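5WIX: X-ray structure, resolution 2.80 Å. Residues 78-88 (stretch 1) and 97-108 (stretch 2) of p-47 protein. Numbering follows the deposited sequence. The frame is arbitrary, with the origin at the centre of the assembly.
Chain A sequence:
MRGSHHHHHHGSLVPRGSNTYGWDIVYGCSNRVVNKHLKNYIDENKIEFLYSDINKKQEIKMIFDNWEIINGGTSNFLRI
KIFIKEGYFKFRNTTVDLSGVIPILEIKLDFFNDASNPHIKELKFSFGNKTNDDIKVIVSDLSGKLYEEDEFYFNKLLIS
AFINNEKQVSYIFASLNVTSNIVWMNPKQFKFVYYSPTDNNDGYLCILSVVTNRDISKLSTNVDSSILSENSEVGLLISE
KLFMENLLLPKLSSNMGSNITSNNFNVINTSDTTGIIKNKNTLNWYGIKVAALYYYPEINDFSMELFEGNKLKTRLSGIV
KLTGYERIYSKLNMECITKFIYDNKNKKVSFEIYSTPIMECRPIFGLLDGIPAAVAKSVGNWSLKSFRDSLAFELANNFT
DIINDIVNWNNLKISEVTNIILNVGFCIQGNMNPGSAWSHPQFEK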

ATOM      1  N   LEU A  78     -15.019   3.736  14.320  1.00 90.64           N
ATOM      2  CA  LEU A  78     -15.456   2.343  14.341  1.00 91.63           C
ATOM      3  C   LEU A  78     -16.853   2.207  14.916  1.00 96.19           C
ATOM      4  O   LEU A  78     -17.213   2.954  15.811  1.00 95.87           O
ATOM      5  N   ARG A  79     -17.627   1.240  14.441  1.00 86.04           N
ATOM      6  CA  ARG A  79     -18.861   0.905  15.134  1.00 81.12           C
ATOM      7  C   ARG A  79     -18.719  -0.490  15.698  1.00 79.71           C
ATOM      8  O   ARG A  79     -18.352  -1.413  14.967  1.00 81.19           O
ATOM      9  N   ILE A  80     -18.988  -0.652  16.993  1.00 74.58           N
ATOM     10  CA  ILE A  80     -18.726  -1.938  17.622  1.00 89.67           C
ATOM     11  C   ILE A  80     -19.848  -2.432  18.522  1.00 91.25           C
ATOM     12  O   ILE A  80     -20.497  -1.666  19.224  1.00100.86           O
ATOM     13  N   LYS A  81     -20.053  -3.741  18.470  1.00 87.01           N
ATOM     14  CA  LYS A  81     -21.035  -4.454  19.262  1.00 86.12           C
ATOM     15  C   LYS A  81     -20.427  -4.796  20.628  1.00 93.10           C
ATOM     16  O   LYS A  81     -19.362  -5.397  20.703  1.00106.62           O
ATOM     17  N   ILE A  82     -21.093  -4.404  21.707  1.00104.00           N
ATOM     18  CA  ILE A  82     -20.588  -4.666  23.052  1.00103.19           C
ATOM     19  C   ILE A  82     -21.386  -5.789  23.738  1.00107.18           C
ATOM     20  O   ILE A  82     -22.590  -5.666  23.951  1.00101.05           O
ATOM     21  N   PHE A  83     -20.719  -6.889  24.069  1.00106.74           N
ATOM     22  CA  PHE A  83     -21.379  -7.988  24.764  1.00 97.33           C
ATOM     23  C   PHE A  83     -21.043  -7.939  26.256  1.00112.76           C
ATOM     24  O   PHE A  83     -19.897  -8.179  26.647  1.00116.41           O
ATOM     25  N   ILE A  84     -22.030  -7.629  27.089  1.00116.78           N
ATOM     26  CA  ILE A  84     -21.843  -7.724  28.528  1.00111.33           C
ATOM     27  C   ILE A  84     -22.324  -9.093  28.960  1.00130.52           C
ATOM     28  O   ILE A  84     -23.323  -9.573  28.436  1.00149.13           O
ATOM     29  N   LYS A  85     -21.625  -9.742  29.886  1.00137.83           N
ATOM     30  CA  LYS A  85     -22.111 -11.033  30.373  1.00153.18           C
ATOM     31  C   LYS A  85     -22.276 -11.040  31.896  1.00153.13           C
ATOM     32  O   LYS A  85     -22.804 -11.990  32.470  1.00154.20           O
ATOM     33  N   GLU A  86     -21.827  -9.969  32.540  1.00147.91           N
ATOM     34  CA  GLU A  86     -22.055  -9.759  33.965  1.00147.27           C
ATOM     35  C   GLU A  86     -22.039  -8.267  34.234  1.00139.00           C
ATOM     36  O   GLU A  86     -21.306  -7.527  33.591  1.00135.08           O
ATOM     37  N   GLY A  87     -22.852  -7.818  35.178  1.00146.63           N
ATOM     38  CA  GLY A  87     -22.866  -6.410  35.508  1.00152.90           C
ATOM     39  C   GLY A  87     -24.141  -5.879  36.128  1.00154.92           C
ATOM     40  O   GLY A  87     -25.140  -6.596  36.266  1.00156.38           O
ATOM     41  N   TYR A  88     -24.093  -4.608  36.515  1.00147.55           N
ATOM     42  CA  TYR A  88     -25.263  -3.943  37.059  1.00136.05           C
ATOM     43  C   TYR A  88     -25.242  -2.451  36.763  1.00129.14           C
ATOM     44  O   TYR A  88     -24.280  -1.928  36.194  1.00132.60           O
ATOM     45  N   ASP A  97     -29.600  -5.308  36.118  1.00126.61           N
ATOM     46  CA  ASP A  97     -28.343  -6.016  35.878  1.00148.08           C
ATOM     47  C   ASP A  97     -28.100  -6.138  34.393  1.00145.11           C
ATOM     48  O   ASP A  97     -28.968  -6.587  33.646  1.00148.98           O
ATOM     49  N   LEU A  98     -26.902  -5.735  33.982  1.00140.26           N
ATOM     50  CA  LEU A  98     -26.542  -5.629  32.575  1.00117.68           C
ATOM     51  C   LEU A  98     -26.066  -6.951  31.967  1.00115.70           C
ATOM     52  O   LEU A  98     -25.542  -6.963  30.853  1.00113.05           O
ATOM     53  N   SER A  99     -26.258  -8.053  32.691  1.00116.12           N
ATOM     54  CA  SER A  99     -25.945  -9.386  32.171  1.00121.40           C
ATOM     55  C   SER A  99     -26.710  -9.657  30.868  1.00125.82           C
ATOM     56  O   SER A  99     -27.932  -9.802  30.872  1.00106.16           O
ATOM     57  N   GLY A 100     -25.988  -9.702  29.749  1.00119.68           N
ATOM     58  CA  GLY A 100     -26.589 -10.069  28.479  1.00109.64           C
ATOM     59  C   GLY A 100     -27.049  -8.934  27.578  1.00106.01           C
ATOM     60  O   GLY A 100     -27.399  -9.185  26.421  1.00107.25           O
ATOM     61  N   VAL A 101     -27.063  -7.700  28.085  1.00 99.78           N
ATOM     62  CA  VAL A 101     -27.414  -6.555  27.239  1.00106.70           C
ATOM     63  C   VAL A 101     -26.319  -6.305  26.204  1.00110.29           C
ATOM     64  O   VAL A 101     -25.122  -6.454  26.482  1.00103.07           O
ATOM     65  N   ILE A 102     -26.729  -5.938  24.996  1.00105.91           N
ATOM     66  CA  ILE A 102     -25.766  -5.797  23.915  1.00102.77           C
ATOM     67  C   ILE A 102     -25.897  -4.436  23.226  1.00 98.52           C
ATOM     68  O   ILE A 102     -26.622  -4.294  22.231  1.00 87.77           O
ATOM     69  N   PRO A 103     -25.202  -3.426  23.782  1.00 92.27           N
ATOM     70  CA  PRO A 103     -25.201  -2.070  23.230  1.00 83.82           C
ATOM     71  C   PRO A 103     -24.348  -1.960  21.983  1.00 99.81           C
ATOM     72  O   PRO A 103     -23.409  -2.742  21.776  1.00 89.37           O
ATOM     73  N   ILE A 104     -24.674  -0.985  21.149  1.00 95.58           N
ATOM     74  CA  ILE A 104     -23.885  -0.749  19.957  1.00 92.83           C
ATOM     75  C   ILE A 104     -23.393   0.687  19.921  1.00 94.08           C
ATOM     76  O   ILE A 104     -24.181   1.648  19.907  1.00 95.08           O
ATOM     77  N   LEU A 105     -22.074   0.808  19.919  1.00 88.77           N
ATOM     78  CA  LEU A 105     -21.392   2.090  19.990  1.00 87.66           C
ATOM     79  C   LEU A 105     -20.683   2.418  18.693  1.00 91.94           C
ATOM     80  O   LEU A 105     -20.403   1.537  17.885  1.00102.14           O
ATOM     81  N   GLU A 106     -20.404   3.699  18.503  1.00 91.91           N
ATOM     82  CA  GLU A 106     -19.434   4.150  17.515  1.00 85.84           C
ATOM     83  C   GLU A 106     -18.332   4.843  18.285  1.00 97.66           C
ATOM     84  O   GLU A 106     -18.621   5.677  19.148  1.00101.49           O
ATOM     85  N   ILE A 107     -17.078   4.491  18.003  1.00 95.35           N
ATOM     86  CA  ILE A 107     -15.943   5.087  18.711  1.00102.99           C
ATOM     87  C   ILE A 107     -14.830   5.593  17.783  1.00112.77           C
ATOM     88  O   ILE A 107     -14.692   5.134  16.646  1.00107.54           O
ATOM     89  N   LYS A 108     -14.040   6.541  18.294  1.00117.77           N
ATOM     90  CA  LYS A 108     -12.938   7.139  17.554  1.00106.98           C
ATOM     91  C   LYS A 108     -11.595   6.441  17.803  1.00104.82           C
ATOM     92  O   LYS A 108     -11.232   6.095  18.940  1.00110.02           O
TER

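The apolar centre lies on the sheet face that carries Ile80, Leu105 and Ile107, where the antiparallel register sets Ile80 opposite Leu105 (CA to CA 5.4 Å). Ile80 is p at chi1 and t at chi2, and its end comes nearer the other stretch: CD1 of Ile80 reaches CD1 of Ile107 at 3.6 Å. Leu105 (m, t) meets the next isoleucine along, with its CD1 3.5 Å from CG1 of Ile82. Ile82 (m, m) leaves its CA sideways, yet its CB also lies 3.7 Å from CG of Pro103, so this side chain touches both residues. Pro103 has no amide hydrogen; its N, 3.4 Å from O of Ile82, therefore cannot return the bond that N of Ile82 gives to O of Pro103 (2.9 Å, 165°).

Ile84 points toward the other stretch and has the largest covered area of any residue here, 92 Å². Its chi1 of -32° lies between wells. CD1 of Ile84 packs on CB of Leu98 at 4.0 Å, and its CG1 is 4.2 Å from CD of Pro103. Leu98 (m, t), also pointing toward its partner stretch, opens the type II turn that ends at Val101.

The opposite face of the sheet is more mixed. The aliphatic stem of Lys81 (t at chi1 and chi2) places CG 3.6 Å from CG2 of Ile102, while CD1 of Ile102 approaches CD1 of Phe83 at 4.1 Å, oblique to the ring.

At the polar edge, CG of Arg79 still rests 3.8 Å from CG2 of Ile104, but its guanidinium meets Glu106 (m, t). NH2 of Arg79 lies 3.4 Å from OE1 of Glu106, a salt bridge whose hydrogen bond is weak despite its 162° angle; the carboxylate oxygen sits at the guanidinium edge, near its plane.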

ATOM      1  CB  LEU A  78     -14.529   1.501  15.200  1.00 93.65           C
ATOM      2  CG  LEU A  78     -13.176   1.124  14.657  1.00 92.26           C
ATOM      3  CD1 LEU A  78     -12.648  -0.025  15.482  1.00 84.24           C
ATOM      4  CD2 LEU A  78     -13.336   0.731  13.214  1.00105.43           C
ATOM      5  CB  ARG A  79     -20.081   0.983  14.219  1.00 93.83           C
ATOM      6  CG  ARG A  79     -21.323   0.336  14.831  1.00 90.57           C
ATOM      7  CD  ARG A  79     -22.504   0.364  13.893  1.00 79.82           C
ATOM      8  NE  ARG A  79     -22.775   1.715  13.411  1.00 82.64           N
ATOM      9  CZ  ARG A  79     -23.875   2.051  12.742  1.00 92.47           C
ATOM     10  NH1 ARG A  79     -24.798   1.121  12.480  1.00 83.36           N
ATOM     11  NH2 ARG A  79     -24.060   3.313  12.344  1.00 88.60           N
ATOM     12  CB  ILE A  80     -17.415  -1.917  18.447  1.00 99.19           C
ATOM     13  CG1 ILE A  80     -17.495  -0.904  19.583  1.00100.61           C
ATOM     14  CG2 ILE A  80     -16.203  -1.608  17.558  1.00 97.61           C
ATOM     15  CD1 ILE A  80     -16.269  -0.921  20.456  1.00107.12           C
ATOM     16  CB  LYS A  81     -21.470  -5.720  18.505  1.00 92.02           C
ATOM     17  CG  LYS A  81     -22.793  -6.332  18.902  1.00 92.31           C
ATOM     18  CD  LYS A  81     -23.152  -7.522  17.993  1.00 96.88           C
ATOM     19  CE  LYS A  81     -23.507  -7.087  16.563  1.00 99.62           C
ATOM     20  NZ  LYS A  81     -24.432  -8.074  15.909  1.00 96.39           N
ATOM     21  CB  ILE A  82     -20.640  -3.391  23.924  1.00 92.94           C
ATOM     22  CG1 ILE A  82     -20.019  -2.215  23.178  1.00 85.92           C
ATOM     23  CG2 ILE A  82     -19.898  -3.595  25.217  1.00 87.05           C
ATOM     24  CD1 ILE A  82     -18.624  -2.481  22.741  1.00 84.69           C
ATOM     25  CB  PHE A  83     -20.959  -9.355  24.203  1.00 94.10           C
ATOM     26  CG  PHE A  83     -21.311  -9.581  22.747  1.00110.93           C
ATOM     27  CD1 PHE A  83     -22.220 -10.569  22.391  1.00114.31           C
ATOM     28  CD2 PHE A  83     -20.698  -8.849  21.738  1.00108.96           C
ATOM     29  CE1 PHE A  83     -22.530 -10.804  21.058  1.00118.82           C
ATOM     30  CE2 PHE A  83     -21.009  -9.076  20.404  1.00112.65           C
ATOM     31  CZ  PHE A  83     -21.920 -10.055  20.063  1.00116.20           C
ATOM     32  CB  ILE A  84     -22.611  -6.625  29.274  1.00100.94           C
ATOM     33  CG1 ILE A  84     -22.675  -5.355  28.414  1.00102.76           C
ATOM     34  CG2 ILE A  84     -21.989  -6.369  30.639  1.00 98.42           C
ATOM     35  CD1 ILE A  84     -23.122  -4.107  29.149  1.00 93.00           C
ATOM     36  CB  LYS A  85     -21.183 -12.164  29.926  1.00156.97           C
ATOM     37  CG  LYS A  85     -21.923 -13.466  29.626  1.00167.09           C
ATOM     38  CD  LYS A  85     -21.830 -13.858  28.154  1.00169.86           C
ATOM     39  CE  LYS A  85     -22.662 -15.104  27.859  1.00171.55           C
ATOM     40  NZ  LYS A  85     -22.351 -15.696  26.523  1.00169.35           N
ATOM     41  CB  GLU A  86     -20.999 -10.468  34.819  1.00159.16           C
ATOM     42  CG  GLU A  86     -21.288 -10.417  36.323  1.00167.22           C
ATOM     43  CD  GLU A  86     -20.086 -10.776  37.186  1.00168.65           C
ATOM     44  OE1 GLU A  86     -19.232 -11.571  36.736  1.00162.50           O
ATOM     45  OE2 GLU A  86     -19.999 -10.256  38.321  1.00172.29           O
ATOM     46  CB  TYR A  88     -25.385  -4.204  38.570  1.00137.16           C
ATOM     47  CG  TYR A  88     -24.569  -3.326  39.516  1.00147.40           C
ATOM     48  CD1 TYR A  88     -25.000  -2.049  39.874  1.00150.69           C
ATOM     49  CD2 TYR A  88     -23.410  -3.806  40.112  1.00153.49           C
ATOM     50  CE1 TYR A  88     -24.273  -1.257  40.752  1.00152.17           C
ATOM     51  CE2 TYR A  88     -22.679  -3.022  40.999  1.00157.36           C
ATOM     52  CZ  TYR A  88     -23.116  -1.750  41.316  1.00150.09           C
ATOM     53  OH  TYR A  88     -22.403  -0.964  42.194  1.00141.18           O
ATOM     54  CB  ASP A  97     -28.330  -7.396  36.533  1.00173.74           C
ATOM     55  CG  ASP A  97     -28.315  -7.315  38.048  1.00203.06           C
ATOM     56  OD1 ASP A  97     -28.189  -6.191  38.585  1.00221.44           O
ATOM     57  OD2 ASP A  97     -28.426  -8.370  38.706  1.00203.89           O
ATOM     58  CB  LEU A  98     -25.463  -4.557  32.393  1.00103.08           C
ATOM     59  CG  LEU A  98     -25.862  -3.172  32.908  1.00 98.64           C
ATOM     60  CD1 LEU A  98     -24.866  -2.077  32.492  1.00 95.31           C
ATOM     61  CD2 LEU A  98     -27.265  -2.833  32.438  1.00 96.11           C
ATOM     62  CB  SER A  99     -26.275 -10.475  33.205  1.00127.60           C
ATOM     63  OG  SER A  99     -25.683 -10.218  34.470  1.00135.17           O
ATOM     64  CB  VAL A 101     -27.632  -5.267  28.046  1.00109.53           C
ATOM     65  CG1 VAL A 101     -28.610  -4.354  27.314  1.00106.91           C
ATOM     66  CG2 VAL A 101     -28.169  -5.595  29.417  1.00120.16           C
ATOM     67  CB  ILE A 102     -25.918  -6.931  22.892  1.00 96.56           C
ATOM     68  CG1 ILE A 102     -25.908  -8.280  23.613  1.00 97.19           C
ATOM     69  CG2 ILE A 102     -24.796  -6.868  21.875  1.00 88.43           C
ATOM     70  CD1 ILE A 102     -26.136  -9.458  22.709  1.00109.36           C
ATOM     71  CB  PRO A 103     -24.618  -1.219  24.366  1.00 84.04           C
ATOM     72  CG  PRO A 103     -23.871  -2.158  25.233  1.00 85.78           C
ATOM     73  CD  PRO A 103     -24.508  -3.505  25.083  1.00 87.26           C
ATOM     74  CB  ILE A 104     -24.684  -1.068  18.695  1.00 94.38           C
ATOM     75  CG1 ILE A 104     -25.036  -2.561  18.670  1.00 88.43           C
ATOM     76  CG2 ILE A 104     -23.908  -0.649  17.461  1.00 95.64           C
ATOM     77  CD1 ILE A 104     -25.520  -3.062  17.329  1.00 81.64           C
ATOM     78  CB  LEU A 105     -20.372   2.077  21.128  1.00 85.81           C
ATOM     79  CG  LEU A 105     -20.913   1.470  22.414  1.00 80.69           C
ATOM     80  CD1 LEU A 105     -19.812   1.230  23.439  1.00 84.48           C
ATOM     81  CD2 LEU A 105     -21.947   2.429  22.948  1.00 95.53           C
ATOM     82  CB  GLU A 106     -20.052   5.103  16.491  1.00 72.60           C
ATOM     83  CG  GLU A 106     -20.747   4.422  15.332  1.00 74.27           C
ATOM     84  CD  GLU A 106     -21.200   5.431  14.293  1.00 95.91           C
ATOM     85  OE1 GLU A 106     -21.299   5.062  13.100  1.00107.77           O
ATOM     86  OE2 GLU A 106     -21.447   6.600  14.670  1.00 97.53           O
ATOM     87  CB  ILE A 107     -15.313   4.089  19.698  1.00 96.07           C
ATOM     88  CG1 ILE A 107     -16.374   3.209  20.341  1.00 77.15           C
ATOM     89  CG2 ILE A 107     -14.563   4.825  20.781  1.00102.94           C
ATOM     90  CD1 ILE A 107     -15.862   2.457  21.542  1.00 84.95           C
ATOM     91  CB  LYS A 108     -12.807   8.629  17.897  1.00106.75           C
ATOM     92  CG  LYS A 108     -11.582   9.293  17.269  1.00105.35           C
ATOM     93  CD  LYS A 108     -11.417  10.746  17.686  1.00106.96           C
ATOM     94  CE  LYS A 108     -12.287  11.653  16.842  1.00117.80           C
ATOM     95  NZ  LYS A 108     -11.806  13.057  16.887  1.00125.61           N
TER